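Long-range contacts in tail spike protein gp49 (Pseudomonas phage LKA1, PDB 4RU4), which probably binds and cleaves, as a polysaccharide lyase, the O-specific polysaccharide of the Pseudomonas host so that the phage can enter the cell: residues I461-L472 with G491-A502; M510-V519 with A532-K542. All coordinates share one frame; numbering follows the deposited sequence. Where two conformers were deposited one is given.

Overall arrangement
The two contacts follow one another along the chain and mark the passage from a parallel beta-helix to the C-terminal Ig-like domain. Interaction 1 joins two late coils of the pectin lyase-like helix, and interaction 2 packs the outgoing strand against the end of strand 529-535 and the loop that follows it. Their centres lie 14 Å apart and they touch directly: G495 N is 2.7 Å from R537 O, probably a hydrogen bond. The calcium site of G368 and D394 belongs to the helix side, with the side chain of L466 about 13 Å from a bound calcium ion; interaction 2 lies away from it.

Interaction 1. Residues I461-L472 with G491-A502; sequences IDVGSLGKVLQL and GLPSGITLASAA
L492 CD2 meets I461 CD1 at 3.8 Å and V469 CG2 at 3.9 Å, a methyl wedged among branched side chains at the apolar centre of two neighbouring coils of a right-handed parallel beta-helix, the pectin lyase-like fold. Coil-on-coil stacking, the principle of such a solenoid, is plain here: 461-472 and 491-502 each turn a corner, at V469 and L498, and run on as parallel strands. I496 adds two branches. Its CG1 lies between the backbone N and the carbonyl carbon (chi1 69°), which sends CD1 to V469 CG2 while CG2 rests against L466 CB at 3.9 Å. Near the start of the second coil P493 crosses V463 at about a right angle, its CD against V463 CG2.

Around this apolar layer the backbones pair in parallel register. T497 N donates to G467 O, V469 N to T497 O and L470 N to L498 O, so that pairing carries on through the corner. Beyond it S500 uses both backbone polar atoms, its N giving to L470 O and its O receiving L472 N, before A502 N reaches L472 O.

Water serves where the coils part: one molecule accepts from V463 N and donates to G491 O. Close by, G491 CA makes a nearly straight CA-H...O contact to I461 O at 3.4 Å.

At the polar edge K468, extended beyond CG, runs alongside T497 and on to S500. Q471 bends at chi2 (80°) to bring its amide oxygen to the same ammonium, and D473 takes its NE2. K468 NZ donates to a lone pair of Q471 OE1 at 2.6 Å and, in one of the two conformers of S500, also reaches S500 OG at 2.8 Å.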
loop_
_atom_site.group_PDB
_atom_site.type_symbol
_atom_site.label_atom_id
_atom_site.label_comp_id
_atom_site.label_asym_id
_atom_site.label_seq_id
_atom_site.Cartn_x
_atom_site.Cartn_y
_atom_site.Cartn_z
ATOM N N ILE B 461 -14.272 13.351 -5.708
ATOM C CA ILE B 461 -15.361 12.810 -6.509
ATOM C C ILE B 461 -15.415 13.511 -7.869
ATOM O O ILE B 461 -15.195 14.724 -7.972
ATOM C CB ILE B 461 -16.681 12.987 -5.734
ATOM C CG1 ILE B 461 -16.580 12.230 -4.396
ATOM C CG2 ILE B 461 -17.890 12.557 -6.558
ATOM C CD1 ILE B 461 -17.490 12.806 -3.280
ATOM N N ASP B 462 -15.687 12.744 -8.913
ATOM C CA ASP B 462 -15.781 13.301 -10.253
ATOM C C ASP B 462 -17.084 12.798 -10.874
ATOM O O ASP B 462 -17.138 11.658 -11.317
ATOM C CB ASP B 462 -14.572 12.815 -11.060
ATOM C CG ASP B 462 -14.513 13.395 -12.460
ATOM O OD1 ASP B 462 -15.503 13.947 -12.953
ATOM O OD2 ASP B 462 -13.449 13.308 -13.084
ATOM N N VAL B 463 -18.119 13.647 -10.908
ATOM C CA VAL B 463 -19.427 13.265 -11.453
ATOM C C VAL B 463 -19.962 14.319 -12.419
ATOM O O VAL B 463 -19.437 15.449 -12.474
ATOM C CB VAL B 463 -20.491 13.115 -10.312
ATOM C CG1 VAL B 463 -20.133 11.982 -9.381
ATOM C CG2 VAL B 463 -20.648 14.438 -9.512
ATOM N N GLY B 464 -20.982 13.933 -13.192
ATOM C CA GLY B 464 -21.832 14.868 -13.905
ATOM C C GLY B 464 -22.954 15.243 -12.946
ATOM O O GLY B 464 -22.789 16.133 -12.116
ATOM N N SER B 465 -24.087 14.551 -13.033
ATOM C CA SER B 465 -25.160 14.759 -12.059
ATOM C C SER B 465 -24.959 13.865 -10.832
ATOM O O SER B 465 -24.273 12.830 -10.892
ATOM C CB SER B 465 -26.523 14.476 -12.690
ATOM O OG SER B 465 -26.706 15.312 -13.806
ATOM N N LEU B 466 -25.570 14.276 -9.724
ATOM C CA LEU B 466 -25.584 13.504 -8.497
ATOM C C LEU B 466 -26.790 13.984 -7.711
ATOM O O LEU B 466 -27.153 15.159 -7.790
ATOM C CB LEU B 466 -24.302 13.735 -7.683
ATOM C CG LEU B 466 -24.149 12.985 -6.365
ATOM C CD1 LEU B 466 -24.173 11.450 -6.591
ATOM C CD2 LEU B 466 -22.833 13.431 -5.673
ATOM N N GLY B 467 -27.419 13.066 -6.978
ATOM C CA GLY B 467 -28.467 13.423 -6.047
ATOM C C GLY B 467 -27.946 13.649 -4.635
ATOM O O GLY B 467 -28.146 14.722 -4.047
ATOM N N LYS B 468 -27.263 12.647 -4.081
ATOM C CA LYS B 468 -26.937 12.672 -2.642
ATOM C C LYS B 468 -25.611 11.996 -2.385
ATOM O O LYS B 468 -25.206 11.137 -3.171
ATOM C CB LYS B 468 -27.985 11.900 -1.819
ATOM C CG LYS B 468 -29.411 12.019 -2.325
ATOM C CD LYS B 468 -30.408 11.401 -1.348
ATOM C CE LYS B 468 -31.843 11.487 -1.903
ATOM N NZ LYS B 468 -32.837 10.800 -1.026
ATOM N N VAL B 469 -24.969 12.350 -1.264
ATOM C CA VAL B 469 -23.792 11.608 -0.815
ATOM C C VAL B 469 -24.296 10.348 -0.116
ATOM O O VAL B 469 -24.038 9.247 -0.589
ATOM C CB VAL B 469 -22.862 12.447 0.110
ATOM C CG1 VAL B 469 -21.622 11.639 0.545
ATOM C CG2 VAL B 469 -22.436 13.743 -0.592
ATOM N N LEU B 470 -25.050 10.513 0.979
ATOM C CA LEU B 470 -25.560 9.364 1.729
ATOM C C LEU B 470 -27.070 9.246 1.631
ATOM O O LEU B 470 -27.793 10.261 1.638
ATOM C CB LEU B 470 -25.189 9.464 3.212
ATOM C CG LEU B 470 -23.719 9.717 3.539
ATOM C CD1 LEU B 470 -23.545 9.739 5.047
ATOM C CD2 LEU B 470 -22.802 8.662 2.874
ATOM N N GLN B 471 -27.533 7.999 1.583
ATOM C CA GLN B 471 -28.947 7.665 1.611
ATOM C C GLN B 471 -29.072 6.590 2.699
ATOM O O GLN B 471 -28.606 5.462 2.520
ATOM C CB GLN B 471 -29.376 7.122 0.253
ATOM C CG GLN B 471 -30.750 6.489 0.245
ATOM C CD GLN B 471 -31.844 7.524 0.166
ATOM O OE1 GLN B 471 -31.694 8.556 -0.493
ATOM N NE2 GLN B 471 -32.945 7.269 0.858
ATOM N N LEU B 472 -29.635 6.966 3.847
ATOM C CA LEU B 472 -29.664 6.091 5.030
ATOM C C LEU B 472 -31.111 5.781 5.409
ATOM O O LEU B 472 -31.832 6.658 5.897
ATOM C CB LEU B 472 -28.920 6.742 6.213
ATOM C CG LEU B 472 -27.485 7.214 5.869
ATOM C CD1 LEU B 472 -26.855 8.015 7.001
ATOM C CD2 LEU B 472 -26.566 6.035 5.472
ATOM N N GLY B 491 -15.161 17.941 -5.251
ATOM C CA GLY B 491 -15.872 17.680 -6.481
ATOM C C GLY B 491 -17.390 17.537 -6.422
ATOM O O GLY B 491 -17.991 17.096 -7.392
ATOM N N LEU B 492 -18.007 17.879 -5.289
ATOM C CA LEU B 492 -19.455 17.800 -5.177
ATOM C C LEU B 492 -20.053 18.945 -5.965
ATOM O O LEU B 492 -19.618 20.109 -5.818
ATOM C CB LEU B 492 -19.900 17.933 -3.716
ATOM C CG LEU B 492 -19.511 16.792 -2.782
ATOM C CD1 LEU B 492 -19.913 17.132 -1.334
ATOM C CD2 LEU B 492 -20.147 15.475 -3.269
ATOM N N PRO B 493 -21.046 18.644 -6.808
ATOM C CA PRO B 493 -21.672 19.739 -7.539
ATOM C C PRO B 493 -22.764 20.413 -6.700
ATOM O O PRO B 493 -23.244 19.852 -5.704
ATOM C CB PRO B 493 -22.269 19.040 -8.762
ATOM C CG PRO B 493 -22.612 17.698 -8.284
ATOM C CD PRO B 493 -21.569 17.330 -7.221
ATOM N N SER B 494 -23.150 21.624 -7.090
ATOM C CA SER B 494 -24.176 22.337 -6.335
ATOM C C SER B 494 -25.539 21.638 -6.439
ATOM O O SER B 494 -25.864 20.995 -7.446
ATOM C CB SER B 494 -24.268 23.806 -6.781
ATOM O OG SER B 494 -24.759 23.910 -8.105
ATOM N N GLY B 495 -26.325 21.740 -5.377
ATOM C CA GLY B 495 -27.673 21.190 -5.383
ATOM C C GLY B 495 -27.817 19.815 -4.762
ATOM O O GLY B 495 -28.943 19.370 -4.517
ATOM N N ILE B 496 -26.705 19.139 -4.484
ATOM C CA ILE B 496 -26.806 17.794 -3.880
ATOM C C ILE B 496 -27.322 17.815 -2.429
ATOM O O ILE B 496 -27.323 18.848 -1.769
ATOM C CB ILE B 496 -25.480 16.961 -4.047
ATOM C CG1 ILE B 496 -24.296 17.496 -3.215
ATOM C CG2 ILE B 496 -25.092 16.910 -5.547
ATOM C CD1 ILE B 496 -24.282 17.176 -1.687
ATOM N N THR B 497 -27.786 16.668 -1.964
ATOM C CA THR B 497 -28.187 16.481 -0.576
ATOM C C THR B 497 -27.069 15.714 0.132
ATOM O O THR B 497 -26.644 14.669 -0.335
ATOM C CB THR B 497 -29.487 15.670 -0.517
ATOM O OG1 THR B 497 -30.540 16.439 -1.139
ATOM C CG2 THR B 497 -29.854 15.323 0.930
ATOM N N LEU B 498 -26.602 16.212 1.264
ATOM C CA LEU B 498 -25.494 15.553 1.948
ATOM C C LEU B 498 -25.896 14.193 2.501
ATOM O O LEU B 498 -25.174 13.205 2.345
ATOM C CB LEU B 498 -24.961 16.446 3.086
ATOM C CG LEU B 498 -24.252 17.702 2.611
ATOM C CD1 LEU B 498 -24.200 18.717 3.731
ATOM C CD2 LEU B 498 -22.853 17.308 2.130
ATOM N N ALA B 499 -27.030 14.133 3.178
ATOM C CA ALA B 499 -27.444 12.877 3.749
ATOM C C ALA B 499 -28.945 12.819 3.956
ATOM O O ALA B 499 -29.498 13.580 4.741
ATOM C CB ALA B 499 -26.704 12.640 5.082
ATOM N N SER B 500 -29.615 11.947 3.214
ATOM C CA SER B 500 -30.975 11.596 3.565
ATOM C C SER B 500 -30.850 10.604 4.701
ATOM O O SER B 500 -30.144 9.603 4.583
ATOM C CB SER B 500 -31.711 10.975 2.374
ATOM O OG SER B 500 -32.002 11.975 1.421
ATOM N N ALA B 501 -31.504 10.896 5.816
ATOM C CA ALA B 501 -31.362 10.052 7.002
ATOM C C ALA B 501 -32.707 9.814 7.662
ATOM O O ALA B 501 -33.385 10.779 8.044
ATOM C CB ALA B 501 -30.409 10.686 8.009
ATOM N N ALA B 502 -33.077 8.546 7.817
ATOM C CA ALA B 502 -34.363 8.208 8.421
ATOM C C ALA B 502 -34.194 7.667 9.847
ATOM O O ALA B 502 -33.161 7.073 10.185
ATOM C CB ALA B 502 -35.111 7.222 7.553
HETATM O O HOH W 1 -17.423 16.380 -9.895
HETATM O O HOH W 2 -28.851 17.198 -6.850
HETATM O O HOH W 3 -30.435 17.043 -3.858
#

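Interaction 2. Residues M510-V519 with A532-K542; sequences MRMPVLGGRV and APVTFRYIYPK
L515 drives its isobutyl group into the bend of 536-540, with CD1 3.4 Å from Y538 N and 3.7 Å from Y538 CD2. Its other methyl, CD2, lies 3.8 Å from Y538 CE2, the two side chains crossing at about a right angle. Y540 runs counter to L515, and its OH donates to P513 O, 2.8 Å from OH to O; M512 CB sits at the edge of the same ring. Interlocking of this kind illustrates how a strand and a loop of an Ig-like domain can be joined without backbone-to-backbone pairing.

Toward one end M510 and P541 slide past each other in opposite directions, M510 SD lying 3.6 Å from P541 CG. M510 is extended beyond CG (chi2 177°), which carries its sulfur and methyl along the proline ring, while M512 CG lies near P541 CD and its bent end keeps SD close to the same ring. At the other end V519 CG1 touches A532 CB at 3.8 Å.

R537, whose CB also touches L515 CD1, lays that CB over one face of the Y538 ring, toward its rim, and donates from NE to Y538 OH, which also bonds V602 of the second subunit. R537 NH2 is anchored on L492 O. Strand 510-522 pairs antiparallel with strand 590-600 and parallel with strand 484-487, while L498 of strand 497-501 packs on P513, Y538 and Y540.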
loop_
_atom_site.group_PDB
_atom_site.type_symbol
_atom_site.label_atom_id
_atom_site.label_comp_id
_atom_site.label_asym_id
_atom_site.label_seq_id
_atom_site.Cartn_x
_atom_site.Cartn_y
_atom_site.Cartn_z
ATOM N N MET B 510 -23.986 14.101 14.200
ATOM C CA MET B 510 -23.550 14.335 12.834
ATOM C C MET B 510 -22.424 15.331 12.751
ATOM O O MET B 510 -22.391 16.281 13.525
ATOM C CB MET B 510 -24.692 14.933 12.008
ATOM C CG MET B 510 -25.797 13.973 11.709
ATOM S SD MET B 510 -27.069 14.879 10.810
ATOM C CE MET B 510 -28.261 13.554 10.630
ATOM N N ARG B 511 -21.527 15.113 11.789
ATOM C CA ARG B 511 -20.611 16.142 11.312
ATOM C C ARG B 511 -20.847 16.337 9.809
ATOM O O ARG B 511 -20.814 15.362 9.054
ATOM C CB ARG B 511 -19.149 15.745 11.598
ATOM C CG ARG B 511 -18.139 16.810 11.253
ATOM C CD ARG B 511 -16.703 16.309 11.423
ATOM N NE ARG B 511 -16.497 15.676 12.695
ATOM C CZ ARG B 511 -15.702 14.626 12.910
ATOM N NH1 ARG B 511 -14.947 14.081 11.952
ATOM N NH2 ARG B 511 -15.638 14.151 14.132
ATOM N N MET B 512 -21.155 17.573 9.390
ATOM C CA MET B 512 -21.467 17.887 7.986
ATOM C C MET B 512 -20.649 19.108 7.574
ATOM O O MET B 512 -20.341 19.963 8.419
ATOM C CB MET B 512 -22.972 18.164 7.781
ATOM C CG MET B 512 -23.869 16.960 8.090
ATOM S SD MET B 512 -23.761 15.729 6.782
ATOM C CE MET B 512 -23.887 14.204 7.713
ATOM N N PRO B 513 -20.273 19.185 6.290
ATOM C CA PRO B 513 -19.281 20.172 5.831
ATOM C C PRO B 513 -19.769 21.605 6.007
ATOM O O PRO B 513 -20.982 21.842 6.042
ATOM C CB PRO B 513 -19.141 19.872 4.328
ATOM C CG PRO B 513 -19.675 18.459 4.139
ATOM C CD PRO B 513 -20.716 18.279 5.207
ATOM N N VAL B 514 -18.823 22.537 6.071
ATOM C CA VAL B 514 -19.107 23.962 6.216
ATOM C C VAL B 514 -19.326 24.615 4.848
ATOM O O VAL B 514 -18.587 24.353 3.899
ATOM C CB VAL B 514 -17.930 24.683 6.940
ATOM C CG1 VAL B 514 -18.237 26.165 7.173
ATOM C CG2 VAL B 514 -17.634 23.972 8.257
ATOM N N LEU B 515 -20.338 25.468 4.762
ATOM C CA LEU B 515 -20.554 26.289 3.583
ATOM C C LEU B 515 -20.644 27.712 4.101
ATOM O O LEU B 515 -21.022 27.914 5.246
ATOM C CB LEU B 515 -21.861 25.912 2.890
ATOM C CG LEU B 515 -21.821 24.537 2.220
ATOM C CD1 LEU B 515 -23.216 24.135 1.723
ATOM C CD2 LEU B 515 -20.798 24.567 1.074
ATOM N N GLY B 516 -20.306 28.691 3.268
ATOM C CA GLY B 516 -20.321 30.077 3.720
ATOM C C GLY B 516 -19.964 31.068 2.635
ATOM O O GLY B 516 -19.595 30.679 1.534
ATOM N N GLY B 517 -20.091 32.358 2.932
ATOM C CA GLY B 517 -19.795 33.368 1.927
ATOM C C GLY B 517 -20.003 34.759 2.481
ATOM O O GLY B 517 -20.331 34.929 3.678
ATOM N N ARG B 518 -19.805 35.754 1.622
ATOM C CA ARG B 518 -19.972 37.157 1.986
ATOM C C ARG B 518 -21.058 37.731 1.082
ATOM O O ARG B 518 -20.901 37.755 -0.139
ATOM C CB ARG B 518 -18.655 37.936 1.820
ATOM C CG ARG B 518 -17.507 37.420 2.721
ATOM C CD ARG B 518 -16.126 37.838 2.235
ATOM N NE ARG B 518 -15.985 39.283 2.048
ATOM C CZ ARG B 518 -15.484 40.119 2.951
ATOM N NH1 ARG B 518 -15.086 39.666 4.135
ATOM N NH2 ARG B 518 -15.388 41.418 2.674
ATOM N N VAL B 519 -22.162 38.170 1.689
ATOM C CA VAL B 519 -23.287 38.734 0.944
ATOM C C VAL B 519 -23.458 40.226 1.235
ATOM O O VAL B 519 -23.617 40.632 2.388
ATOM C CB VAL B 519 -24.599 37.974 1.265
ATOM C CG1 VAL B 519 -25.808 38.663 0.593
ATOM C CG2 VAL B 519 -24.482 36.512 0.835
ATOM N N ALA B 532 -31.296 39.353 3.019
ATOM C CA ALA B 532 -30.900 38.765 1.745
ATOM C C ALA B 532 -30.944 37.247 1.868
ATOM O O ALA B 532 -30.441 36.674 2.829
ATOM C CB ALA B 532 -29.504 39.217 1.348
ATOM N N PRO B 533 -31.546 36.589 0.884
ATOM C CA PRO B 533 -31.676 35.142 1.016
ATOM C C PRO B 533 -30.420 34.429 0.541
ATOM O O PRO B 533 -29.696 34.925 -0.328
ATOM C CB PRO B 533 -32.881 34.821 0.123
ATOM C CG PRO B 533 -32.814 35.851 -0.959
ATOM C CD PRO B 533 -32.239 37.113 -0.308
ATOM N N VAL B 534 -30.161 33.274 1.148
ATOM C CA VAL B 534 -29.068 32.394 0.762
ATOM C C VAL B 534 -29.666 31.007 0.549
ATOM O O VAL B 534 -30.496 30.577 1.335
ATOM C CB VAL B 534 -28.019 32.356 1.898
ATOM C CG1 VAL B 534 -27.168 31.123 1.830
ATOM C CG2 VAL B 534 -27.159 33.635 1.852
ATOM N N THR B 535 -29.285 30.327 -0.532
ATOM C CA THR B 535 -29.635 28.921 -0.702
ATOM C C THR B 535 -28.318 28.153 -0.641
ATOM O O THR B 535 -27.424 28.427 -1.424
ATOM C CB THR B 535 -30.305 28.669 -2.076
ATOM O OG1 THR B 535 -31.496 29.451 -2.193
ATOM C CG2 THR B 535 -30.648 27.193 -2.262
ATOM N N PHE B 536 -28.198 27.201 0.281
ATOM C CA PHE B 536 -26.934 26.490 0.468
ATOM C C PHE B 536 -26.580 25.653 -0.764
ATOM O O PHE B 536 -27.465 25.043 -1.396
ATOM C CB PHE B 536 -27.009 25.547 1.667
ATOM C CG PHE B 536 -27.408 26.215 2.970
ATOM C CD1 PHE B 536 -26.966 27.496 3.294
ATOM C CD2 PHE B 536 -28.237 25.548 3.869
ATOM C CE1 PHE B 536 -27.334 28.090 4.512
ATOM C CE2 PHE B 536 -28.612 26.135 5.066
ATOM C CZ PHE B 536 -28.163 27.411 5.390
ATOM N N ARG B 537 -25.282 25.589 -1.064
ATOM C CA ARG B 537 -24.793 24.764 -2.157
ATOM C C ARG B 537 -25.198 23.307 -1.961
ATOM O O ARG B 537 -25.490 22.619 -2.932
ATOM C CB ARG B 537 -23.279 24.857 -2.249
ATOM C CG ARG B 537 -22.665 24.085 -3.442
ATOM C CD ARG B 537 -21.104 24.117 -3.357
ATOM N NE ARG B 537 -20.506 23.283 -4.408
ATOM C CZ ARG B 537 -20.295 23.712 -5.647
ATOM N NH1 ARG B 537 -20.607 24.965 -5.981
ATOM N NH2 ARG B 537 -19.769 22.899 -6.546
ATOM N N TYR B 538 -25.172 22.837 -0.706
ATOM C CA TYR B 538 -25.625 21.492 -0.357
ATOM C C TYR B 538 -26.807 21.568 0.615
ATOM O O TYR B 538 -26.869 22.451 1.461
ATOM C CB TYR B 538 -24.493 20.681 0.310
ATOM C CG TYR B 538 -23.180 20.781 -0.441
ATOM C CD1 TYR B 538 -23.150 20.704 -1.833
ATOM C CD2 TYR B 538 -21.984 20.982 0.228
ATOM C CE1 TYR B 538 -21.953 20.828 -2.536
ATOM C CE2 TYR B 538 -20.763 21.102 -0.472
ATOM C CZ TYR B 538 -20.770 21.028 -1.847
ATOM O OH TYR B 538 -19.596 21.149 -2.549
ATOM N N ILE B 539 -27.717 20.606 0.519
ATOM C CA ILE B 539 -28.809 20.520 1.468
ATOM C C ILE B 539 -28.391 19.662 2.676
ATOM O O ILE B 539 -27.951 18.522 2.517
ATOM C CB ILE B 539 -30.056 19.907 0.795
ATOM C CG1 ILE B 539 -30.505 20.786 -0.379
ATOM C CG2 ILE B 539 -31.176 19.720 1.821
ATOM C CD1 ILE B 539 -31.351 20.062 -1.385
ATOM N N TYR B 540 -28.540 20.214 3.879
ATOM C CA TYR B 540 -28.191 19.521 5.121
ATOM C C TYR B 540 -29.312 18.570 5.582
ATOM O O TYR B 540 -30.458 18.710 5.152
ATOM C CB TYR B 540 -27.876 20.548 6.231
ATOM C CG TYR B 540 -26.608 21.335 5.988
ATOM C CD1 TYR B 540 -25.366 20.826 6.387
ATOM C CD2 TYR B 540 -26.649 22.589 5.353
ATOM C CE1 TYR B 540 -24.196 21.531 6.159
ATOM C CE2 TYR B 540 -25.477 23.312 5.102
ATOM C CZ TYR B 540 -24.246 22.780 5.533
ATOM O OH TYR B 540 -23.077 23.483 5.307
ATOM N N PRO B 541 -28.983 17.585 6.448
ATOM C CA PRO B 541 -30.041 16.693 6.950
ATOM C C PRO B 541 -31.040 17.391 7.859
ATOM O O PRO B 541 -32.148 16.895 8.016
ATOM C CB PRO B 541 -29.281 15.613 7.744
ATOM C CG PRO B 541 -27.823 15.768 7.370
ATOM C CD PRO B 541 -27.642 17.203 6.922
ATOM N N LYS B 542 -30.656 18.522 8.450
ATOM C CA LYS B 542 -31.547 19.304 9.312
ATOM C C LYS B 542 -30.975 20.721 9.326
ATOM O O LYS B 542 -29.919 20.939 8.747
ATOM C CB LYS B 542 -31.564 18.726 10.735
ATOM C CG LYS B 542 -30.169 18.642 11.386
ATOM C CD LYS B 542 -30.222 17.781 12.658
ATOM C CE LYS B 542 -28.921 17.869 13.429
ATOM N NZ LYS B 542 -29.032 17.149 14.745
#